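Local atomic coordinates of Serine/threonine-protein kinase Tel1 (Chaetomium thermophilum, PDB entry 6SKY), a protein that catalyses ATP-dependent phosphorylation of serine and threonine residues in proteins and probably acts as a sensor that activates checkpoint signalling after DNA damage. Residues Ile2621-Phe2626 with Arg2647-Leu2652; Asp1964-Gly1969 with Arg1975-Ala1980; Leu1561-Leu1566 with Leu1600-Thr1605. All blocks are in the same frame, centred on the assembly; numbering follows the deposited sequence.

Contact 1: Ile2621-Phe2626 with Arg2647-Leu2652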
loop_
_atom_site.group_PDB
_atom_site.type_symbol
_atom_site.label_atom_id
_atom_site.label_comp_id
_atom_site.label_asym_id
_atom_site.label_seq_id
_atom_site.Cartn_x
_atom_site.Cartn_y
_atom_site.Cartn_z
ATOM N N ILE A 2621 35.609 14.910 -8.896
ATOM C CA ILE A 2621 34.727 14.781 -7.745
ATOM C C ILE A 2621 33.340 14.336 -8.178
ATOM O O ILE A 2621 32.738 13.445 -7.568
ATOM C CB ILE A 2621 34.674 16.111 -6.976
ATOM C CG1 ILE A 2621 35.997 16.390 -6.285
ATOM C CG2 ILE A 2621 33.593 16.074 -5.961
ATOM C CD1 ILE A 2621 36.255 15.489 -5.147
ATOM N N MET A 2622 32.805 14.938 -9.234
ATOM C CA MET A 2622 31.456 14.571 -9.634
ATOM C C MET A 2622 31.404 13.192 -10.268
ATOM O O MET A 2622 30.409 12.483 -10.102
ATOM C CB MET A 2622 30.878 15.619 -10.569
ATOM C CG MET A 2622 30.504 16.895 -9.859
ATOM S SD MET A 2622 29.819 16.595 -8.219
ATOM C CE MET A 2622 28.238 15.875 -8.622
ATOM N N GLU A 2623 32.448 12.781 -10.979
ATOM C CA GLU A 2623 32.493 11.410 -11.469
ATOM C C GLU A 2623 32.476 10.422 -10.313
ATOM O O GLU A 2623 31.796 9.392 -10.376
ATOM C CB GLU A 2623 33.727 11.219 -12.344
ATOM C CG GLU A 2623 33.911 9.818 -12.877
ATOM C CD GLU A 2623 32.789 9.389 -13.786
ATOM O OE1 GLU A 2623 32.315 10.221 -14.576
ATOM O OE2 GLU A 2623 32.370 8.222 -13.710
ATOM N N GLN A 2624 33.180 10.741 -9.227
ATOM C CA GLN A 2624 33.172 9.865 -8.059
ATOM C C GLN A 2624 31.798 9.811 -7.399
ATOM O O GLN A 2624 31.339 8.738 -6.988
ATOM C CB GLN A 2624 34.221 10.338 -7.066
ATOM C CG GLN A 2624 34.282 9.538 -5.808
ATOM C CD GLN A 2624 34.926 10.306 -4.691
ATOM O OE1 GLN A 2624 35.278 9.747 -3.658
ATOM N NE2 GLN A 2624 35.076 11.604 -4.888
ATOM N N VAL A 2625 31.125 10.954 -7.299
ATOM C CA VAL A 2625 29.793 10.993 -6.696
ATOM C C VAL A 2625 28.803 10.176 -7.517
ATOM O O VAL A 2625 28.002 9.401 -6.975
ATOM C CB VAL A 2625 29.330 12.449 -6.540
ATOM C CG1 VAL A 2625 27.839 12.516 -6.384
ATOM C CG2 VAL A 2625 30.006 13.078 -5.357
ATOM N N PHE A 2626 28.838 10.343 -8.840
ATOM C CA PHE A 2626 27.942 9.594 -9.709
ATOM C C PHE A 2626 28.216 8.100 -9.639
ATOM O O PHE A 2626 27.282 7.292 -9.648
ATOM C CB PHE A 2626 28.068 10.096 -11.140
ATOM C CG PHE A 2626 27.174 11.254 -11.454
ATOM C CD1 PHE A 2626 27.551 12.541 -11.150
ATOM C CD2 PHE A 2626 25.956 11.054 -12.063
ATOM C CE1 PHE A 2626 26.737 13.601 -11.441
ATOM C CE2 PHE A 2626 25.137 12.113 -12.355
ATOM C CZ PHE A 2626 25.527 13.387 -12.041
ATOM N N ARG A 2647 27.907 4.365 -16.972
ATOM C CA ARG A 2647 29.250 4.037 -17.414
ATOM C C ARG A 2647 30.207 5.095 -16.895
ATOM O O ARG A 2647 29.936 6.291 -17.005
ATOM C CB ARG A 2647 29.306 3.969 -18.938
ATOM C CG ARG A 2647 28.625 2.767 -19.538
ATOM C CD ARG A 2647 29.566 1.589 -19.581
ATOM N NE ARG A 2647 30.822 1.953 -20.222
ATOM C CZ ARG A 2647 31.045 1.876 -21.527
ATOM N NH1 ARG A 2647 32.216 2.240 -22.017
ATOM N NH2 ARG A 2647 30.103 1.437 -22.338
ATOM N N THR A 2648 31.318 4.656 -16.336
ATOM C CA THR A 2648 32.283 5.552 -15.724
ATOM C C THR A 2648 33.504 5.721 -16.617
ATOM O O THR A 2648 33.760 4.926 -17.520
ATOM C CB THR A 2648 32.710 5.022 -14.357
ATOM O OG1 THR A 2648 33.123 3.660 -14.483
ATOM C CG2 THR A 2648 31.564 5.086 -13.382
ATOM N N TYR A 2649 34.244 6.792 -16.368
ATOM C CA TYR A 2649 35.564 6.965 -16.945
ATOM C C TYR A 2649 36.464 7.493 -15.841
ATOM O O TYR A 2649 36.064 7.574 -14.680
ATOM C CB TYR A 2649 35.521 7.848 -18.200
ATOM C CG TYR A 2649 35.237 9.315 -18.009
ATOM C CD1 TYR A 2649 36.055 10.262 -18.579
ATOM C CD2 TYR A 2649 34.135 9.750 -17.312
ATOM C CE1 TYR A 2649 35.808 11.591 -18.431
ATOM C CE2 TYR A 2649 33.884 11.083 -17.158
ATOM C CZ TYR A 2649 34.724 11.997 -17.722
ATOM O OH TYR A 2649 34.485 13.337 -17.582
ATOM N N LYS A 2650 37.699 7.827 -16.179
ATOM C CA LYS A 2650 38.688 8.188 -15.177
ATOM C C LYS A 2650 39.263 9.554 -15.490
ATOM O O LYS A 2650 39.831 9.756 -16.562
ATOM C CB LYS A 2650 39.799 7.150 -15.107
ATOM C CG LYS A 2650 40.907 7.539 -14.184
ATOM C CD LYS A 2650 41.179 6.464 -13.188
ATOM C CE LYS A 2650 42.422 6.778 -12.412
ATOM N NZ LYS A 2650 43.005 5.543 -11.837
ATOM N N VAL A 2651 39.117 10.480 -14.556
ATOM C CA VAL A 2651 39.742 11.790 -14.632
ATOM C C VAL A 2651 40.853 11.828 -13.601
ATOM O O VAL A 2651 40.662 11.404 -12.459
ATOM C CB VAL A 2651 38.732 12.924 -14.385
ATOM C CG1 VAL A 2651 39.305 14.233 -14.828
ATOM C CG2 VAL A 2651 37.449 12.649 -15.108
ATOM N N LEU A 2652 42.015 12.333 -13.997
ATOM C CA LEU A 2652 43.167 12.412 -13.108
ATOM C C LEU A 2652 43.736 13.815 -13.194
ATOM O O LEU A 2652 44.450 14.135 -14.157
ATOM C CB LEU A 2652 44.212 11.377 -13.489
ATOM C CG LEU A 2652 45.489 11.340 -12.672
ATOM C CD1 LEU A 2652 45.174 10.852 -11.298
ATOM C CD2 LEU A 2652 46.454 10.429 -13.335
#

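Contact 2: Asp1964-Gly1969 with Arg1975-Ala1980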
loop_
_atom_site.group_PDB
_atom_site.type_symbol
_atom_site.label_atom_id
_atom_site.label_comp_id
_atom_site.label_asym_id
_atom_site.label_seq_id
_atom_site.Cartn_x
_atom_site.Cartn_y
_atom_site.Cartn_z
ATOM N N ASP A 1964 -17.757 -14.659 -11.851
ATOM C CA ASP A 1964 -19.091 -14.599 -11.264
ATOM C C ASP A 1964 -20.099 -14.066 -12.262
ATOM O O ASP A 1964 -21.189 -14.619 -12.419
ATOM C CB ASP A 1964 -19.089 -13.715 -10.026
ATOM C CG ASP A 1964 -18.170 -14.212 -8.960
ATOM O OD1 ASP A 1964 -17.621 -15.321 -9.112
ATOM O OD2 ASP A 1964 -17.989 -13.482 -7.962
ATOM N N SER A 1965 -19.762 -12.969 -12.934
ATOM C CA SER A 1965 -20.713 -12.376 -13.858
ATOM C C SER A 1965 -21.038 -13.308 -15.013
ATOM O O SER A 1965 -22.121 -13.214 -15.597
ATOM C CB SER A 1965 -20.171 -11.057 -14.379
ATOM O OG SER A 1965 -20.916 -10.635 -15.490
ATOM N N HIS A 1966 -20.120 -14.206 -15.365
ATOM C CA HIS A 1966 -20.374 -15.140 -16.453
ATOM C C HIS A 1966 -21.086 -16.400 -16.002
ATOM O O HIS A 1966 -21.835 -16.982 -16.785
ATOM C CB HIS A 1966 -19.069 -15.515 -17.147
ATOM C CG HIS A 1966 -18.580 -14.476 -18.099
ATOM N ND1 HIS A 1966 -17.247 -14.302 -18.392
ATOM C CD2 HIS A 1966 -19.248 -13.553 -18.826
ATOM C CE1 HIS A 1966 -17.114 -13.314 -19.255
ATOM N NE2 HIS A 1966 -18.313 -12.842 -19.535
ATOM N N LEU A 1967 -20.871 -16.844 -14.767
ATOM C CA LEU A 1967 -21.673 -17.940 -14.240
ATOM C C LEU A 1967 -23.115 -17.514 -14.028
ATOM O O LEU A 1967 -24.040 -18.278 -14.307
ATOM C CB LEU A 1967 -21.097 -18.442 -12.924
ATOM C CG LEU A 1967 -19.783 -19.195 -12.904
ATOM C CD1 LEU A 1967 -19.432 -19.498 -11.475
ATOM C CD2 LEU A 1967 -19.917 -20.458 -13.694
ATOM N N ARG A 1968 -23.329 -16.302 -13.521
ATOM C CA ARG A 1968 -24.687 -15.858 -13.236
ATOM C C ARG A 1968 -25.493 -15.672 -14.511
ATOM O O ARG A 1968 -26.671 -16.032 -14.565
ATOM C CB ARG A 1968 -24.654 -14.568 -12.430
ATOM C CG ARG A 1968 -25.984 -13.874 -12.338
ATOM C CD ARG A 1968 -25.940 -12.735 -11.359
ATOM N NE ARG A 1968 -24.945 -11.738 -11.727
ATOM C CZ ARG A 1968 -23.774 -11.588 -11.121
ATOM N NH1 ARG A 1968 -23.442 -12.370 -10.106
ATOM N NH2 ARG A 1968 -22.935 -10.652 -11.530
ATOM N N GLY A 1969 -24.883 -15.118 -15.542
ATOM C CA GLY A 1969 -25.563 -14.915 -16.797
ATOM C C GLY A 1969 -25.569 -16.102 -17.721
ATOM O O GLY A 1969 -25.988 -15.971 -18.872
ATOM N N ARG A 1975 -16.063 -20.796 -18.828
ATOM C CA ARG A 1975 -15.052 -21.830 -19.002
ATOM C C ARG A 1975 -13.663 -21.219 -19.103
ATOM O O ARG A 1975 -12.783 -21.490 -18.278
ATOM C CB ARG A 1975 -15.375 -22.649 -20.248
ATOM C CG ARG A 1975 -16.812 -23.112 -20.293
ATOM C CD ARG A 1975 -17.026 -24.144 -21.374
ATOM N NE ARG A 1975 -18.361 -24.725 -21.303
ATOM C CZ ARG A 1975 -18.730 -25.821 -21.954
ATOM N NH1 ARG A 1975 -17.858 -26.457 -22.723
ATOM N NH2 ARG A 1975 -19.967 -26.283 -21.832
ATOM N N GLN A 1976 -13.469 -20.350 -20.094
ATOM C CA GLN A 1976 -12.199 -19.652 -20.229
ATOM C C GLN A 1976 -11.842 -18.914 -18.950
ATOM O O GLN A 1976 -10.695 -18.981 -18.492
ATOM C CB GLN A 1976 -12.262 -18.697 -21.413
ATOM C CG GLN A 1976 -12.588 -19.402 -22.707
ATOM C CD GLN A 1976 -13.429 -18.558 -23.633
ATOM O OE1 GLN A 1976 -13.165 -17.375 -23.824
ATOM N NE2 GLN A 1976 -14.460 -19.163 -24.208
ATOM N N ASP A 1977 -12.818 -18.243 -18.334
ATOM C CA ASP A 1977 -12.567 -17.573 -17.063
ATOM C C ASP A 1977 -11.958 -18.537 -16.064
ATOM O O ASP A 1977 -10.898 -18.266 -15.489
ATOM C CB ASP A 1977 -13.860 -16.979 -16.511
ATOM C CG ASP A 1977 -14.309 -15.756 -17.268
ATOM O OD1 ASP A 1977 -13.449 -14.931 -17.625
ATOM O OD2 ASP A 1977 -15.523 -15.614 -17.508
ATOM N N CYS A 1978 -12.588 -19.700 -15.892
ATOM C CA CYS A 1978 -12.060 -20.692 -14.969
ATOM C C CYS A 1978 -10.617 -21.013 -15.311
ATOM O O CYS A 1978 -9.743 -20.989 -14.439
ATOM C CB CYS A 1978 -12.923 -21.947 -15.002
ATOM S SG CYS A 1978 -12.566 -23.140 -13.716
ATOM N N ASN A 1979 -10.338 -21.249 -16.595
ATOM C CA ASN A 1979 -8.968 -21.497 -17.024
ATOM C C ASN A 1979 -8.044 -20.409 -16.510
ATOM O O ASN A 1979 -7.087 -20.681 -15.775
ATOM C CB ASN A 1979 -8.903 -21.583 -18.546
ATOM C CG ASN A 1979 -9.198 -22.967 -19.057
ATOM O OD1 ASN A 1979 -8.916 -23.958 -18.391
ATOM N ND2 ASN A 1979 -9.769 -23.046 -20.247
ATOM N N ALA A 1980 -8.368 -19.157 -16.835
ATOM C CA ALA A 1980 -7.548 -18.044 -16.389
ATOM C C ALA A 1980 -7.351 -18.099 -14.888
ATOM O O ALA A 1980 -6.221 -18.024 -14.396
ATOM C CB ALA A 1980 -8.189 -16.728 -16.806
#

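Contact 3: Leu1561-Leu1566 with Leu1600-Thr1605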
loop_
_atom_site.group_PDB
_atom_site.type_symbol
_atom_site.label_atom_id
_atom_site.label_comp_id
_atom_site.label_asym_id
_atom_site.label_seq_id
_atom_site.Cartn_x
_atom_site.Cartn_y
_atom_site.Cartn_z
ATOM N N LEU A 1561 38.653 -39.059 -24.761
ATOM C CA LEU A 1561 38.517 -38.680 -26.160
ATOM C C LEU A 1561 37.304 -37.785 -26.377
ATOM O O LEU A 1561 37.390 -36.786 -27.099
ATOM C CB LEU A 1561 38.426 -39.926 -27.031
ATOM C CG LEU A 1561 38.302 -39.661 -28.524
ATOM C CD1 LEU A 1561 39.444 -38.798 -28.995
ATOM C CD2 LEU A 1561 38.282 -40.967 -29.265
ATOM N N LEU A 1562 36.164 -38.132 -25.777
ATOM C CA LEU A 1562 34.976 -37.294 -25.902
ATOM C C LEU A 1562 35.227 -35.903 -25.347
ATOM O O LEU A 1562 34.846 -34.903 -25.961
ATOM C CB LEU A 1562 33.798 -37.944 -25.185
ATOM C CG LEU A 1562 32.477 -37.179 -25.171
ATOM C CD1 LEU A 1562 31.858 -37.163 -26.544
ATOM C CD2 LEU A 1562 31.527 -37.784 -24.173
ATOM N N LEU A 1563 35.875 -35.820 -24.189
ATOM C CA LEU A 1563 36.159 -34.523 -23.594
ATOM C C LEU A 1563 37.118 -33.718 -24.456
ATOM O O LEU A 1563 36.965 -32.500 -24.583
ATOM C CB LEU A 1563 36.725 -34.713 -22.192
ATOM C CG LEU A 1563 36.432 -33.591 -21.202
ATOM C CD1 LEU A 1563 34.936 -33.503 -20.949
ATOM C CD2 LEU A 1563 37.200 -33.820 -19.915
ATOM N N GLU A 1564 38.103 -34.377 -25.071
ATOM C CA GLU A 1564 39.015 -33.674 -25.968
ATOM C C GLU A 1564 38.287 -33.142 -27.191
ATOM O O GLU A 1564 38.505 -31.999 -27.597
ATOM C CB GLU A 1564 40.154 -34.595 -26.395
ATOM C CG GLU A 1564 41.199 -34.853 -25.328
ATOM C CD GLU A 1564 42.062 -33.639 -25.047
ATOM O OE1 GLU A 1564 41.975 -32.649 -25.803
ATOM O OE2 GLU A 1564 42.834 -33.674 -24.066
ATOM N N ILE A 1565 37.425 -33.960 -27.793
ATOM C CA ILE A 1565 36.668 -33.523 -28.962
ATOM C C ILE A 1565 35.775 -32.341 -28.616
ATOM O O ILE A 1565 35.683 -31.372 -29.375
ATOM C CB ILE A 1565 35.847 -34.692 -29.530
ATOM C CG1 ILE A 1565 36.769 -35.767 -30.080
ATOM C CG2 ILE A 1565 34.915 -34.203 -30.603
ATOM C CD1 ILE A 1565 36.051 -37.026 -30.428
ATOM N N LEU A 1566 35.105 -32.399 -27.466
ATOM C CA LEU A 1566 34.222 -31.306 -27.079
ATOM C C LEU A 1566 35.013 -30.039 -26.788
ATOM O O LEU A 1566 34.665 -28.957 -27.270
ATOM C CB LEU A 1566 33.385 -31.707 -25.867
ATOM C CG LEU A 1566 32.394 -32.852 -26.047
ATOM C CD1 LEU A 1566 31.656 -33.077 -24.758
ATOM C CD2 LEU A 1566 31.432 -32.564 -27.172
ATOM N N LEU A 1600 31.418 -40.206 -10.406
ATOM C CA LEU A 1600 32.211 -40.959 -11.364
ATOM C C LEU A 1600 32.058 -40.436 -12.780
ATOM O O LEU A 1600 32.346 -41.162 -13.732
ATOM C CB LEU A 1600 31.818 -42.433 -11.322
ATOM C CG LEU A 1600 31.669 -43.031 -9.928
ATOM C CD1 LEU A 1600 31.200 -44.467 -10.028
ATOM C CD2 LEU A 1600 32.981 -42.935 -9.174
ATOM N N ASP A 1601 31.603 -39.203 -12.939
ATOM C CA ASP A 1601 31.290 -38.645 -14.240
ATOM C C ASP A 1601 32.416 -37.734 -14.704
ATOM O O ASP A 1601 33.070 -37.070 -13.900
ATOM C CB ASP A 1601 29.973 -37.874 -14.180
ATOM C CG ASP A 1601 29.388 -37.615 -15.540
ATOM O OD1 ASP A 1601 30.104 -37.078 -16.400
ATOM O OD2 ASP A 1601 28.209 -37.950 -15.752
ATOM N N VAL A 1602 32.638 -37.711 -16.018
ATOM C CA VAL A 1602 33.705 -36.889 -16.567
ATOM C C VAL A 1602 33.392 -35.411 -16.409
ATOM O O VAL A 1602 34.308 -34.583 -16.398
ATOM C CB VAL A 1602 33.965 -37.262 -18.039
ATOM C CG1 VAL A 1602 32.801 -36.860 -18.920
ATOM C CG2 VAL A 1602 35.250 -36.642 -18.528
ATOM N N ILE A 1603 32.119 -35.057 -16.272
ATOM C CA ILE A 1603 31.695 -33.710 -15.919
ATOM C C ILE A 1603 30.879 -33.828 -14.643
ATOM O O ILE A 1603 29.758 -34.351 -14.663
ATOM C CB ILE A 1603 30.884 -33.043 -17.035
ATOM C CG1 ILE A 1603 31.759 -32.826 -18.265
ATOM C CG2 ILE A 1603 30.319 -31.730 -16.552
ATOM C CD1 ILE A 1603 31.095 -32.029 -19.347
ATOM N N GLU A 1604 31.438 -33.357 -13.531
ATOM C CA GLU A 1604 30.793 -33.489 -12.232
ATOM C C GLU A 1604 30.689 -32.192 -11.445
ATOM O O GLU A 1604 29.900 -32.139 -10.496
ATOM C CB GLU A 1604 31.533 -34.523 -11.376
ATOM C CG GLU A 1604 32.868 -34.060 -10.849
ATOM C CD GLU A 1604 33.628 -35.163 -10.140
ATOM O OE1 GLU A 1604 33.945 -36.180 -10.791
ATOM O OE2 GLU A 1604 33.905 -35.014 -8.931
ATOM N N THR A 1605 31.440 -31.159 -11.793
ATOM C CA THR A 1605 31.386 -29.878 -11.111
ATOM C C THR A 1605 30.467 -28.934 -11.872
ATOM O O THR A 1605 30.196 -29.121 -13.057
ATOM C CB THR A 1605 32.790 -29.282 -10.990
ATOM O OG1 THR A 1605 33.692 -30.290 -10.529
ATOM C CG2 THR A 1605 32.820 -28.138 -10.004
#

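Contact 1: Ile2621-Phe2626 with Arg2647-Leu2652
Glu2623, on a helix packed behind the ATP site of the kinase domain, meets Thr2648 and Tyr2649 on the approach to a strand; helix 2616-2632 probably corresponds to the C-helix of other protein kinases. The contact is a worked example of how one acidic side chain can join two pieces of a catalytic lobe without a direct bond between them. With CG anti to the backbone N (chi1 178°) the Glu2623 side chain leaves the helix toward the other segment, and a bend at chi2 (63°) brings its two oxygens to different neighbours. OE1 lies at the edge of the Tyr2649 ring, near its plane, 3.1 Å from CE2 and 3.3 Å from CD2. The planes of carboxylate and ring stand 77° apart. OE2 instead faces the aliphatic part of Thr2648, 3.3 Å from its CG2, and that side chain crosses Glu2623 at about a right angle. Behind the carboxylate, Glu2623 CG lies 3.6 Å from the backbone O of Tyr2649. With an alanine here, the edge of Tyr2649 would probably lose its acidic neighbour, and a gap would be likely to open between helix and loop beside Thr2648. The ring is also held at its far end: Tyr2649 OH hydrogen-bonds the backbone N of Asp2779, a magnesium-binding residue that begins the DLG sequence, and the side chain touches the bound ATP analogue. Tyr2649 also rests on Ile2661 and Glu2662 of strand 2658-2662, while Val2651, where strand 2651-2655 begins, packs on Leu2616 and Ala2620, setting helix 2616-2632 against that edge strand of the six-stranded antiparallel sheet.

Contact 2: Asp1964-Gly1969 with Arg1975-Ala1980
His1966 and Asp1977 alone carry this contact, a buried His-carboxylate hydrogen bond between consecutive helices, 1953-1968 and 1974-1988, of an antiparallel helical hairpin in the FAT region. His1966 CG sits anti to the carbonyl carbon (chi1 -79°), which carries the ring toward the next helix, and chi2 (152°) turns ND1 to Asp1977. The modelled bond from His1966 ND1 to Asp1977 OD2 is close to straight, but at 2.3 Å it is doubtfully short and its exact geometry carries little weight; the pairing still fits the orientation of the groups, ring and carboxylate being nearly coplanar, 16° between their planes. Between these two segments no other side chains meet, the CA atoms of His1966 and Asp1977 being 8.2 Å apart; His1966 also packs on Asp1971, Gln1973 and Ser1974 of the connection and the next helix. Arg1975, Gln1976 and Asn1979 lie on the exposed side of their helix. Asp1964 faces the second subunit instead, its carboxylate hydrogen-bonded to the backbone N of Ala1991 and Gly1992 there. Asp1977 OD1 forms a salt bridge with Arg1959, so one carboxylate ties two residues of helix 1953-1968 to its successor, and its negative charge would probably favour keeping a proton on ND1.

Contact 3: Leu1561-Leu1566 with Leu1600-Thr1605
Beside the meeting of Leu1563 with Val1602 and Ile1603, which is wholly aliphatic, the one flat group that shapes the loop is the carboxylate of Asp1601; no side chain of the helix is laid on either of its faces. Its OD1 is met on the anti side by the backbone N of Ile1603, 2.9 Å away, in a bond that is straight at the hydrogen (171°) yet lies 26° out of the carboxylate plane. This is an Asx turn: the carboxylate accepts from the amide two residues further on, closing a turn in which Val1602 points toward helix 1557-1569. The other oxygen, OD2, forms a salt bridge with Arg1635, a second hold on the same carboxylate. Against this polar bend stands a small apolar patch in a helical part of the chain, consistent with the alpha solenoid architecture of the protein. Leu1563 extends from the helix with CG anti to the backbone N (chi1 -150°) and puts both its methyls at the loop. CD2 lies 3.7 Å from Val1602 CG2, and CD1 reaches the same methyl at 4.0 Å. The two side chains slide past each other in opposite directions, alongside rather than end to end. CD1 also approaches Ile1603, whose CG1 is 4.2 Å from it. The Ile1603 side chain turns on to helix 1606-1619, where it touches Asp1608 and Asn1612, and Leu1566, one turn along from Leu1563, packs on Val1615 and Val1616 of that same helix.

How the contacts relate
The three contacts are separate in space: even contacts 1 and 3, whose centres are the closest pair, about 46 Å apart, do not touch and lie on opposite sides of the chain's centre. All three involve buried residues, yet their settings differ. Contact 1 lies in the kinase domain beside the nucleotide, contact 2 is farthest from the chain's centre and borders the second subunit, and contact 3 sits in a helical region remote from the annotated sites. None shares a helix or strand with another. Contact 1 sets a carboxylate against a ring edge and a methyl, contact 2 depends on one polar bond, and contact 3 is aliphatic across the interface.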